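PDB 3KOP: uncharacterized protein from Arthrobacter sp., which is of unknown function but adopts a cyclophilin-like fold, a curled antiparallel beta sheet, and is found in an assembly of six chains. Local coordinates for residues Tyr23-Leu28 against Gly32-Ala37; Ser59-Gly64 against Asn69-Leu74; Val127-Phe132 against Asn150-Ile155. One frame throughout, in Å; residues are numbered along the deposited sequence. Where two conformers were deposited one is given.

Contact 1: Tyr23-Leu28 against Gly32-Ala37; sequences YINITL and GVTCKA
Lys36 lays its aliphatic chain across the base of Tyr23, CD coming to 3.8 Å from Tyr23 CB. Beyond the bend at chi3 the ammonium stands off the ring, NZ 5.4 Å from its centroid, at most a weak cation-pi attraction. Next along the same face, Asn25 packs its CB on the methyl CG2 of Thr34. Beyond it Thr27 OG1 and Thr34 OG1 share a hydrogen bond of 2.8 Å. Both hydroxyls stand anti to their own carbonyl carbons (chi1 -59° and -61°), a matched choice that turns them toward each other across a non-hydrogen-bonded pair and leaves each methyl beside the partner's hydroxyl. The reverse face is apolar: Ala37 CB touches both Ile24 CG1 (3.8 Å) and Ile26 CD1, while Cys35 SG lies against Ile26 CB at 3.9 Å. Leu28 and Val33 lean on Met162 of helix 159-172, which packs on their end of the apolar face. Between the faces run nearly straight backbone bonds, at the pairs Ile24 with Ala37, Ile26 with Cys35 and Leu28 with Val33; Ile24 N to Ala37 O is 2.9 Å. At the turn end Leu28 O takes Val33 N at 3.2 Å and, weakly, Gly32 N at 2.8 Å. Gly32, with phi at +67°, and Val33 thus both oppose Leu28. Strand 178-183 flanks 23-28, and strand 145-157 flanks 33-39. The arrangement is an antiparallel beta hairpin closed by a G1 beta bulge, one polar face and one apolar face, within the curled sheet of a cyclophilin-like fold.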
loop_
_atom_site.group_PDB
_atom_site.type_symbol
_atom_site.label_atom_id
_atom_site.label_comp_id
_atom_site.label_asym_id
_atom_site.label_seq_id
_atom_site.Cartn_x
_atom_site.Cartn_y
_atom_site.Cartn_z
ATOM N N TYR F 23 16.126 31.323 -0.884
ATOM C CA TYR F 23 15.073 31.039 0.058
ATOM C C TYR F 23 13.760 31.642 -0.388
ATOM O O TYR F 23 13.722 32.667 -1.124
ATOM C CB TYR F 23 15.441 31.597 1.438
ATOM C CG TYR F 23 16.677 30.967 2.013
ATOM C CD1 TYR F 23 16.600 29.848 2.837
ATOM C CD2 TYR F 23 17.950 31.468 1.697
ATOM C CE1 TYR F 23 17.764 29.241 3.342
ATOM C CE2 TYR F 23 19.103 30.853 2.201
ATOM C CZ TYR F 23 18.998 29.774 3.026
ATOM O OH TYR F 23 20.152 29.227 3.497
ATOM N N ILE F 24 12.685 30.994 0.037
ATOM C CA ILE F 24 11.335 31.509 -0.177
ATOM C C ILE F 24 10.652 31.682 1.178
ATOM O O ILE F 24 10.943 30.964 2.141
ATOM C CB ILE F 24 10.521 30.574 -1.126
ATOM C CG1 ILE F 24 10.376 29.156 -0.522
ATOM C CG2 ILE F 24 11.198 30.534 -2.515
ATOM C CD1 ILE F 24 9.405 28.246 -1.237
ATOM N N ASN F 25 9.796 32.677 1.253
ATOM C CA ASN F 25 8.895 32.864 2.357
ATOM C C ASN F 25 7.552 32.230 2.038
ATOM O O ASN F 25 7.035 32.333 0.914
ATOM C CB ASN F 25 8.724 34.354 2.653
ATOM C CG ASN F 25 9.947 34.953 3.275
ATOM O OD1 ASN F 25 10.623 34.295 4.078
ATOM N ND2 ASN F 25 10.282 36.187 2.888
ATOM N N ILE F 26 6.975 31.601 3.048
ATOM C CA ILE F 26 5.698 30.942 2.935
ATOM C C ILE F 26 4.834 31.504 4.057
ATOM O O ILE F 26 5.162 31.353 5.227
ATOM C CB ILE F 26 5.809 29.430 3.071
ATOM C CG1 ILE F 26 6.824 28.859 2.079
ATOM C CG2 ILE F 26 4.440 28.787 2.869
ATOM C CD1 ILE F 26 7.187 27.342 2.307
ATOM N N THR F 27 3.742 32.146 3.673
ATOM C CA THR F 27 2.994 33.032 4.563
ATOM C C THR F 27 1.518 32.720 4.513
ATOM O O THR F 27 0.964 32.514 3.427
ATOM C CB THR F 27 3.173 34.526 4.137
ATOM O OG1 THR F 27 4.564 34.887 4.167
ATOM C CG2 THR F 27 2.380 35.468 5.072
ATOM N N LEU F 28 0.893 32.714 5.693
ATOM C CA LEU F 28 -0.540 32.739 5.841
ATOM C C LEU F 28 -0.938 34.181 6.132
ATOM O O LEU F 28 -0.560 34.751 7.159
ATOM C CB LEU F 28 -0.989 31.808 6.978
ATOM C CG LEU F 28 -0.816 30.317 6.688
ATOM C CD1 LEU F 28 -0.892 29.472 7.976
ATOM C CD2 LEU F 28 -1.854 29.842 5.669
ATOM N N GLY F 32 -1.201 35.867 9.616
ATOM C CA GLY F 32 0.047 36.608 9.692
ATOM C C GLY F 32 1.229 35.789 10.165
ATOM O O GLY F 32 2.071 36.282 10.913
ATOM N N VAL F 33 1.325 34.547 9.702
ATOM C CA VAL F 33 2.413 33.669 10.080
ATOM C C VAL F 33 3.231 33.345 8.848
ATOM O O VAL F 33 2.662 32.982 7.802
ATOM C CB VAL F 33 1.876 32.363 10.720
ATOM C CG1 VAL F 33 3.021 31.417 11.111
ATOM C CG2 VAL F 33 1.012 32.697 11.921
ATOM N N THR F 34 4.550 33.485 8.968
ATOM C CA THR F 34 5.474 33.226 7.865
ATOM C C THR F 34 6.573 32.272 8.308
ATOM O O THR F 34 7.071 32.345 9.433
ATOM C CB THR F 34 6.154 34.528 7.363
ATOM O OG1 THR F 34 5.146 35.434 6.892
ATOM C CG2 THR F 34 7.097 34.255 6.225
ATOM N N CYS F 35 6.961 31.379 7.418
ATOM C CA CYS F 35 8.145 30.589 7.653
ATOM C C CYS F 35 9.050 30.744 6.420
ATOM O O CYS F 35 8.614 31.260 5.384
ATOM C CB CYS F 35 7.761 29.125 7.954
ATOM S SG CYS F 35 7.007 28.290 6.584
ATOM N N LYS F 36 10.296 30.320 6.541
ATOM C CA LYS F 36 11.254 30.431 5.462
ATOM C C LYS F 36 11.769 29.053 5.092
ATOM O O LYS F 36 12.050 28.243 5.965
ATOM C CB LYS F 36 12.441 31.324 5.845
ATOM C CG LYS F 36 13.383 31.567 4.696
ATOM C CD LYS F 36 14.666 32.301 5.085
ATOM C CE LYS F 36 14.429 33.718 5.363
ATOM N NZ LYS F 36 15.761 34.487 5.301
ATOM N N ALA F 37 11.904 28.832 3.786
ATOM C CA ALA F 37 12.294 27.556 3.235
ATOM C C ALA F 37 13.458 27.730 2.288
ATOM O O ALA F 37 13.505 28.690 1.522
ATOM C CB ALA F 37 11.102 26.902 2.512
#

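Contact 2: Ser59-Gly64 against Asn69-Leu74; sequences SQVFHG and NEIYNL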
loop_
_atom_site.group_PDB
_atom_site.type_symbol
_atom_site.label_atom_id
_atom_site.label_comp_id
_atom_site.label_asym_id
_atom_site.label_seq_id
_atom_site.Cartn_x
_atom_site.Cartn_y
_atom_site.Cartn_z
ATOM N N SER F 59 -2.889 32.034 -3.170
ATOM C CA SER F 59 -4.255 31.622 -3.369
ATOM C C SER F 59 -4.845 31.045 -2.087
ATOM O O SER F 59 -4.132 30.777 -1.137
ATOM C CB SER F 59 -4.293 30.593 -4.485
ATOM O OG SER F 59 -5.614 30.194 -4.757
ATOM N N GLN F 60 -6.157 30.876 -2.087
ATOM C CA GLN F 60 -6.902 30.275 -0.968
ATOM C C GLN F 60 -6.190 29.042 -0.461
ATOM O O GLN F 60 -5.763 28.189 -1.246
ATOM C CB GLN F 60 -8.314 29.894 -1.466
ATOM C CG GLN F 60 -9.116 28.985 -0.563
ATOM C CD GLN F 60 -9.643 29.732 0.635
ATOM O OE1 GLN F 60 -10.369 30.699 0.469
ATOM N NE2 GLN F 60 -9.288 29.277 1.853
ATOM N N VAL F 61 -6.075 28.936 0.857
ATOM C CA VAL F 61 -5.437 27.778 1.486
ATOM C C VAL F 61 -6.454 26.658 1.725
ATOM O O VAL F 61 -7.665 26.898 1.950
ATOM C CB VAL F 61 -4.739 28.168 2.831
ATOM C CG1 VAL F 61 -5.773 28.334 3.965
ATOM C CG2 VAL F 61 -3.653 27.090 3.214
ATOM N N PHE F 62 -5.974 25.426 1.697
ATOM C CA PHE F 62 -6.789 24.279 2.060
ATOM C C PHE F 62 -5.993 23.396 2.999
ATOM O O PHE F 62 -4.793 23.303 2.882
ATOM C CB PHE F 62 -7.157 23.467 0.826
ATOM C CG PHE F 62 -7.901 24.246 -0.223
ATOM C CD1 PHE F 62 -9.264 24.389 -0.152
ATOM C CD2 PHE F 62 -7.246 24.752 -1.322
ATOM C CE1 PHE F 62 -9.955 25.086 -1.115
ATOM C CE2 PHE F 62 -7.935 25.456 -2.291
ATOM C CZ PHE F 62 -9.289 25.619 -2.183
ATOM N N HIS F 63 -6.668 22.784 3.961
ATOM C CA HIS F 63 -6.047 21.720 4.734
ATOM C C HIS F 63 -6.267 20.377 4.051
ATOM O O HIS F 63 -7.368 20.080 3.603
ATOM C CB HIS F 63 -6.618 21.632 6.122
ATOM C CG HIS F 63 -5.737 20.874 7.057
ATOM N ND1 HIS F 63 -5.559 19.514 6.949
ATOM C CD2 HIS F 63 -4.934 21.290 8.063
ATOM C CE1 HIS F 63 -4.691 19.119 7.868
ATOM N NE2 HIS F 63 -4.313 20.169 8.572
ATOM N N GLY F 64 -5.249 19.522 4.030
ATOM C CA GLY F 64 -5.424 18.221 3.371
ATOM C C GLY F 64 -6.450 17.353 4.068
ATOM O O GLY F 64 -6.647 17.459 5.306
ATOM N N ASN F 69 -0.859 15.782 7.571
ATOM C CA ASN F 69 -0.351 17.046 8.107
ATOM C C ASN F 69 0.109 17.977 7.008
ATOM O O ASN F 69 1.303 18.296 6.853
ATOM C CB ASN F 69 0.709 16.780 9.154
ATOM C CG ASN F 69 0.155 16.000 10.323
ATOM O OD1 ASN F 69 -0.752 16.486 10.993
ATOM N ND2 ASN F 69 0.641 14.783 10.535
ATOM N N GLU F 70 -0.883 18.410 6.250
ATOM C CA GLU F 70 -0.684 19.170 5.025
ATOM C C GLU F 70 -1.610 20.401 4.921
ATOM O O GLU F 70 -2.823 20.312 5.196
ATOM C CB GLU F 70 -1.012 18.276 3.850
ATOM C CG GLU F 70 -0.771 18.950 2.521
ATOM C CD GLU F 70 -1.493 18.311 1.349
ATOM O OE1 GLU F 70 -2.527 17.622 1.574
ATOM O OE2 GLU F 70 -1.021 18.560 0.198
ATOM N N ILE F 71 -1.052 21.522 4.457
ATOM C CA ILE F 71 -1.873 22.605 3.898
ATOM C C ILE F 71 -1.361 22.862 2.484
ATOM O O ILE F 71 -0.239 22.512 2.158
ATOM C CB ILE F 71 -1.880 23.922 4.739
ATOM C CG1 ILE F 71 -0.465 24.485 4.942
ATOM C CG2 ILE F 71 -2.613 23.700 6.050
ATOM C CD1 ILE F 71 -0.394 26.025 5.274
ATOM N N TYR F 72 -2.201 23.454 1.637
ATOM C CA TYR F 72 -1.791 23.687 0.261
ATOM C C TYR F 72 -2.657 24.767 -0.394
ATOM O O TYR F 72 -3.689 25.164 0.159
ATOM C CB TYR F 72 -1.861 22.394 -0.536
ATOM C CG TYR F 72 -3.245 21.845 -0.680
ATOM C CD1 TYR F 72 -3.818 21.066 0.330
ATOM C CD2 TYR F 72 -4.025 22.143 -1.821
ATOM C CE1 TYR F 72 -5.095 20.564 0.202
ATOM C CE2 TYR F 72 -5.322 21.635 -1.953
ATOM C CZ TYR F 72 -5.845 20.856 -0.933
ATOM O OH TYR F 72 -7.106 20.345 -1.015
ATOM N N ASN F 73 -2.200 25.265 -1.537
ATOM C CA ASN F 73 -3.023 26.088 -2.386
ATOM C C ASN F 73 -3.017 25.463 -3.769
ATOM O O ASN F 73 -2.265 24.506 -4.031
ATOM C CB ASN F 73 -2.585 27.577 -2.354
ATOM C CG ASN F 73 -1.241 27.860 -3.042
ATOM O OD1 ASN F 73 -0.724 27.042 -3.789
ATOM N ND2 ASN F 73 -0.672 29.046 -2.773
ATOM N N LEU F 74 -3.875 25.995 -4.636
ATOM C CA LEU F 74 -4.002 25.534 -6.012
ATOM C C LEU F 74 -3.957 26.763 -6.921
ATOM O O LEU F 74 -4.723 27.698 -6.734
ATOM C CB LEU F 74 -5.326 24.803 -6.206
ATOM C CG LEU F 74 -5.612 23.549 -5.376
ATOM C CD1 LEU F 74 -7.039 23.063 -5.625
ATOM C CD2 LEU F 74 -4.583 22.443 -5.654
HETATM O O HOH W 1 -6.223 27.799 -3.854
HETATM O O HOH W 2 -5.558 30.122 -7.544
#
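The Tyr72 ring carries Phe62 CB over one face, 3.7 Å from its centroid in a CH-pi contact, with Gly64 CA and Leu74 CG at its edge. The two aromatic rings, planes 29° apart, are slid so far past each other that they barely overlap. His63 has Glu70 O over the centre of one ring face, 3.3 Å above the plane. This is an antiparallel beta hairpin of the cyclophilin-like sheet, Phe62 facing Tyr72 as a hydrogen-bonded pair. Chi1 of 65° puts the Tyr72 ring between its own backbone N and carbonyl carbon, with its face turned to Phe62 CB. His63 is gripped at both nitrogens: ND1 gives a 2.8 Å bond to a lone pair of Gly64 O, in the ring plane, and NE2 bonds Tyr133 OH, which together fix the ring's rotation. On the His63 side of the sheet Val61 CG2 meets Ile71 CB at 3.9 Å. Trp170 of a second subunit donates its NE1 to His63 O and packs on Tyr72, so the hairpin forms part of a subunit interface. Where the strands part, a water bonded to Ser59 OG donates to Gln60 O at 2.7 Å and accepts from Leu74 N at 3.1 Å.

Contact 3: Val127-Phe132 against Asn150-Ile155; sequences VDLAVF and NVFATI
This is a wholly buried, purely apolar contact across the interior of the fold, close to the centre of the chain, between two strands that are not sheet neighbours. Two pairs of side chains make it, and no hydrogen bond passes between the segments. Val131 CG1 meets Ile155 CD1 at 3.7 Å, the side chains crossing at about a right angle. Val131 CG1 stands anti to its backbone N (chi1 169°), and the extended Ile155 chain brings its terminal methyl in to meet it. Further along, Leu129 CD2 approaches Phe152 CE1 to 4.2 Å, coming obliquely to the ring. Strand 96-103 pairs with both 125-132 and 145-157, so the sheet curls between them and their inward side chains converge, as expected of the closed, barrel-like sheet of cyclophilin-like proteins. Phe152 and Ala153 both oppose Val97 in a classic beta bulge, where the backbone of Phe152 departs from extended geometry (psi -5°). Its ring occupies the position between backbone N and carbonyl carbon (chi1 76°) and also packs on Leu39. Ile155 has a second neighbour in Cys35. On the other flank, backbone bonds join Leu129 to Asn73 and Val131 to Ile71.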
loop_
_atom_site.group_PDB
_atom_site.type_symbol
_atom_site.label_atom_id
_atom_site.label_comp_id
_atom_site.label_asym_id
_atom_site.label_seq_id
_atom_site.Cartn_x
_atom_site.Cartn_y
_atom_site.Cartn_z
ATOM N N VAL F 127 -1.456 23.657 -10.534
ATOM C CA VAL F 127 -0.347 23.328 -9.641
ATOM C C VAL F 127 -0.839 23.392 -8.190
ATOM O O VAL F 127 -1.550 24.336 -7.795
ATOM C CB VAL F 127 0.873 24.233 -9.914
ATOM C CG1 VAL F 127 2.013 23.994 -8.876
ATOM C CG2 VAL F 127 1.401 23.968 -11.357
ATOM N N ASP F 128 -0.502 22.340 -7.447
ATOM C CA ASP F 128 -0.722 22.216 -5.997
ATOM C C ASP F 128 0.621 22.476 -5.347
ATOM O O ASP F 128 1.571 21.745 -5.592
ATOM C CB ASP F 128 -1.226 20.806 -5.704
ATOM C CG ASP F 128 -1.494 20.528 -4.255
ATOM O OD1 ASP F 128 -0.792 21.056 -3.342
ATOM O OD2 ASP F 128 -2.410 19.689 -4.016
ATOM N N LEU F 129 0.697 23.540 -4.551
ATOM C CA LEU F 129 1.865 23.859 -3.749
ATOM C C LEU F 129 1.523 23.583 -2.297
ATOM O O LEU F 129 0.583 24.175 -1.754
ATOM C CB LEU F 129 2.310 25.311 -3.936
ATOM C CG LEU F 129 2.708 25.665 -5.377
ATOM C CD1 LEU F 129 2.891 27.233 -5.574
ATOM C CD2 LEU F 129 3.941 24.896 -5.802
ATOM N N ALA F 130 2.281 22.667 -1.695
ATOM C CA ALA F 130 1.930 22.081 -0.405
ATOM C C ALA F 130 3.046 22.186 0.613
ATOM O O ALA F 130 4.231 22.076 0.281
ATOM C CB ALA F 130 1.485 20.583 -0.571
ATOM N N VAL F 131 2.631 22.364 1.863
ATOM C CA VAL F 131 3.500 22.422 3.005
ATOM C C VAL F 131 3.105 21.294 3.957
ATOM O O VAL F 131 1.944 21.170 4.335
ATOM C CB VAL F 131 3.349 23.776 3.734
ATOM C CG1 VAL F 131 4.051 23.767 5.102
ATOM C CG2 VAL F 131 3.908 24.891 2.860
ATOM N N PHE F 132 4.082 20.475 4.319
ATOM C CA PHE F 132 3.872 19.453 5.321
ATOM C C PHE F 132 4.414 19.890 6.672
ATOM O O PHE F 132 5.579 20.269 6.799
ATOM C CB PHE F 132 4.442 18.136 4.823
ATOM C CG PHE F 132 3.635 17.570 3.747
ATOM C CD1 PHE F 132 2.554 16.745 4.049
ATOM C CD2 PHE F 132 3.889 17.904 2.442
ATOM C CE1 PHE F 132 1.778 16.213 3.039
ATOM C CE2 PHE F 132 3.093 17.413 1.430
ATOM C CZ PHE F 132 2.057 16.554 1.721
ATOM N N ASN F 150 6.736 16.436 -5.895
ATOM C CA ASN F 150 8.152 16.870 -6.022
ATOM C C ASN F 150 8.528 17.661 -4.778
ATOM O O ASN F 150 7.915 18.705 -4.492
ATOM C CB ASN F 150 8.385 17.803 -7.239
ATOM C CG ASN F 150 8.255 17.115 -8.590
ATOM O OD1 ASN F 150 7.926 15.933 -8.681
ATOM N ND2 ASN F 150 8.572 17.854 -9.662
ATOM N N VAL F 151 9.526 17.210 -4.032
ATOM C CA VAL F 151 9.974 17.930 -2.833
ATOM C C VAL F 151 11.004 18.958 -3.309
ATOM O O VAL F 151 12.103 18.596 -3.771
ATOM C CB VAL F 151 10.633 16.997 -1.762
ATOM C CG1 VAL F 151 11.196 17.836 -0.581
ATOM C CG2 VAL F 151 9.660 15.911 -1.264
ATOM N N PHE F 152 10.658 20.244 -3.210
ATOM C CA PHE F 152 11.516 21.281 -3.816
ATOM C C PHE F 152 12.031 22.338 -2.840
ATOM O O PHE F 152 12.824 23.202 -3.214
ATOM C CB PHE F 152 10.778 21.958 -5.003
ATOM C CG PHE F 152 9.708 22.945 -4.587
ATOM C CD1 PHE F 152 8.392 22.525 -4.381
ATOM C CD2 PHE F 152 10.010 24.291 -4.417
ATOM C CE1 PHE F 152 7.424 23.397 -4.015
ATOM C CE2 PHE F 152 9.020 25.176 -4.027
ATOM C CZ PHE F 152 7.731 24.729 -3.824
ATOM N N ALA F 153 11.585 22.268 -1.598
ATOM C CA ALA F 153 12.061 23.155 -0.570
ATOM C C ALA F 153 11.896 22.529 0.795
ATOM O O ALA F 153 11.098 21.570 0.983
ATOM C CB ALA F 153 11.371 24.494 -0.633
ATOM N N THR F 154 12.682 23.036 1.731
ATOM C CA THR F 154 12.603 22.567 3.096
ATOM C C THR F 154 12.613 23.736 4.057
ATOM O O THR F 154 13.448 24.654 3.968
ATOM C CB THR F 154 13.715 21.567 3.416
ATOM O OG1 THR F 154 13.360 20.860 4.606
ATOM C CG2 THR F 154 15.074 22.268 3.593
ATOM N N ILE F 155 11.628 23.733 4.953
ATOM C CA ILE F 155 11.452 24.832 5.915
ATOM C C ILE F 155 12.617 24.842 6.897
ATOM O O ILE F 155 12.875 23.850 7.583
ATOM C CB ILE F 155 10.066 24.777 6.598
ATOM C CG1 ILE F 155 8.963 24.956 5.533
ATOM C CG2 ILE F 155 9.930 25.887 7.668
ATOM C CD1 ILE F 155 7.568 24.662 6.031
#

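How the contacts relate
Along the chain the contacts follow in series: hairpin 23-28/33-39, hairpin 57-63/70-76, then the cross-interior meeting of 125-132 with 145-157. All belong to one curled antiparallel sheet, their centres 11 to 14 Å apart. Contacts 2 and 3 join through neighbouring strands 70-76 and 125-132, where Tyr72 CB lies 3.3 Å from Asp128 OD1. Contact 1 adjoins contact 3 through neighbouring strands 33-39 and 145-157, and its other strand also reaches contact 3, Ile26 CG2 lying 3.9 Å from Val131 CG2. Strand 178-183 links the two hairpins, and Leu28 CD2 reaches Val61 CG2 at 4.1 Å. Apolar side chains of both hairpins therefore border the interior in which contact 3 lies.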